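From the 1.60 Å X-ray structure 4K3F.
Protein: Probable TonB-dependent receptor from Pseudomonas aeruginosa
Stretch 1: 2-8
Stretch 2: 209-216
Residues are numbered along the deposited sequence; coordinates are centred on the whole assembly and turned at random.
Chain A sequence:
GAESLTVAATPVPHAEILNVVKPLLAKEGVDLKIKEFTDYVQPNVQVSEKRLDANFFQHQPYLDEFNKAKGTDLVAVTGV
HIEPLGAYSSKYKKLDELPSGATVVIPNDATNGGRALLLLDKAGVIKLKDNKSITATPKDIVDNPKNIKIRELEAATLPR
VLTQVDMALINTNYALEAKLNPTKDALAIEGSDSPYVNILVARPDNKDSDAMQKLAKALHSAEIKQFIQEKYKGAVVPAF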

# COMPACT_ATOMS: atom_id res chain seq x y z
N ALA A 2 2.74 8.11 30.96
CA ALA A 2 2.80 8.06 29.49
C ALA A 2 1.53 8.64 28.83
O ALA A 2 0.44 8.56 29.40
CB ALA A 2 2.96 6.61 29.05
N GLU A 3 1.70 9.16 27.61
CA GLU A 3 0.61 9.56 26.72
C GLU A 3 0.18 8.31 25.91
O GLU A 3 1.01 7.65 25.30
CB GLU A 3 1.03 10.66 25.74
CG GLU A 3 1.30 12.08 26.32
CD GLU A 3 2.23 13.02 25.52
OE1 GLU A 3 3.06 12.59 24.67
OE2 GLU A 3 2.16 14.24 25.77
N SER A 4 -1.09 7.99 25.91
CA SER A 4 -1.65 6.91 25.10
C SER A 4 -1.73 7.30 23.63
O SER A 4 -2.19 8.39 23.30
CB SER A 4 -3.07 6.60 25.56
OG SER A 4 -3.65 5.56 24.80
N LEU A 5 -1.39 6.37 22.74
CA LEU A 5 -1.49 6.63 21.28
C LEU A 5 -1.90 5.35 20.61
O LEU A 5 -1.15 4.40 20.59
CB LEU A 5 -0.17 7.17 20.71
CG LEU A 5 -0.15 7.52 19.24
CD1 LEU A 5 -1.15 8.61 18.94
CD2 LEU A 5 1.26 7.96 18.87
N THR A 6 -3.12 5.30 20.10
CA THR A 6 -3.62 4.06 19.52
C THR A 6 -3.56 4.15 17.98
O THR A 6 -3.99 5.14 17.42
CB THR A 6 -5.06 3.77 19.99
OG1 THR A 6 -5.88 4.91 19.71
CG2 THR A 6 -5.09 3.46 21.48
N VAL A 7 -3.03 3.12 17.33
CA VAL A 7 -2.75 3.13 15.88
C VAL A 7 -3.23 1.84 15.22
O VAL A 7 -2.81 0.74 15.62
CB VAL A 7 -1.24 3.31 15.58
CG1 VAL A 7 -1.00 3.48 14.11
CG2 VAL A 7 -0.70 4.53 16.30
N ALA A 8 -4.13 1.99 14.24
CA ALA A 8 -4.54 0.83 13.43
C ALA A 8 -3.55 0.61 12.30
O ALA A 8 -3.12 1.56 11.64
CB ALA A 8 -5.90 1.11 12.82
N SER A 209 -0.21 16.92 17.84
CA SER A 209 -0.05 16.60 19.26
C SER A 209 1.38 16.14 19.55
O SER A 209 2.09 15.70 18.67
CB SER A 209 -1.08 15.54 19.66
OG SER A 209 -0.83 14.27 19.06
N ASP A 210 1.81 16.30 20.79
CA ASP A 210 3.13 15.85 21.19
C ASP A 210 3.37 14.38 20.85
O ASP A 210 4.40 14.01 20.28
CB ASP A 210 3.32 16.09 22.69
CG ASP A 210 4.69 15.65 23.19
OD1 ASP A 210 5.65 16.32 22.85
OD2 ASP A 210 4.78 14.61 23.88
N ALA A 211 2.44 13.51 21.20
CA ALA A 211 2.63 12.08 20.99
C ALA A 211 2.69 11.74 19.52
O ALA A 211 3.53 10.92 19.08
CB ALA A 211 1.48 11.32 21.63
N MSE A 212 1.80 12.38 18.73
CA MSE A 212 1.81 12.13 17.30
C MSE A 212 3.14 12.53 16.69
O MSE A 212 3.68 11.84 15.81
CB MSE A 212 0.64 12.81 16.61
CG MSE A 212 0.35 12.27 15.21
SE MSE A 212 -0.41 10.46 15.21
CE MSE A 212 -2.04 10.97 16.17
N GLN A 213 3.67 13.67 17.12
CA GLN A 213 4.92 14.15 16.57
C GLN A 213 6.07 13.21 16.93
O GLN A 213 6.97 13.01 16.09
CB GLN A 213 5.28 15.54 17.08
CG GLN A 213 4.38 16.68 16.62
CD GLN A 213 4.78 18.06 17.25
OE1 GLN A 213 5.43 18.16 18.31
NE2 GLN A 213 4.39 19.13 16.56
N LYS A 214 6.06 12.69 18.15
CA LYS A 214 7.13 11.76 18.57
C LYS A 214 7.04 10.51 17.71
O LYS A 214 8.07 10.02 17.27
CB LYS A 214 6.97 11.43 20.02
CG LYS A 214 7.43 12.56 20.92
CD LYS A 214 7.09 12.34 22.37
CE LYS A 214 7.76 13.39 23.26
NZ LYS A 214 7.17 13.29 24.61
N LEU A 215 5.83 9.98 17.47
CA LEU A 215 5.71 8.81 16.58
C LEU A 215 6.23 9.11 15.19
O LEU A 215 6.99 8.32 14.63
CB LEU A 215 4.28 8.30 16.49
CG LEU A 215 4.00 7.11 15.53
CD1 LEU A 215 4.81 5.86 15.81
CD2 LEU A 215 2.52 6.73 15.56
N ALA A 216 5.79 10.23 14.60
CA ALA A 216 6.26 10.64 13.28
C ALA A 216 7.81 10.70 13.20
O ALA A 216 8.42 10.21 12.25
CB ALA A 216 5.62 11.99 12.87

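Ser209 sits at the N-cap of the helix: its OG accepts from Met212 N at 3.3 Å, with an N-H...acceptor angle of 153°, capping an amide in the first turn of the helix. It makes no contact with the strand itself.

Asp210 points its CA-to-CB bond sideways, yet its carboxylate ends up 2.8 Å from Glu3, measured from Asp210 OD2 to Glu3 OE1; the protonation state at this contact is left open. The same Asp210 OD2 forms a salt bridge with Lys214 NZ at 2.8 Å, one helical turn on, which places a positive group beside the Asp210 carboxylate.

Ala211 directs its methyl toward the strand, and its CA lies 6.6 Å from Glu3 CA. Leu5 CD2 comes within 3.7 Å of Ala211 O and 4.4 Å of Ala211 CB.

Met212, a selenomethionine, starts sideways but, with chi2 and chi3 both p, brings CE to 3.7 Å from Leu5 CD1.

Lys214 NZ lies 4.2 Å from Glu3 OE1, an electrostatic approach too long for a salt bridge.

Leu215 closes the apolar patch: its CD2 meets Leu5 CD2 at 3.7 Å and Val7 CG2 at 4.0 Å. The CA-to-CB bonds of Glu3, Leu5 and Val7 all point toward the helix, while that of Ser4 points away.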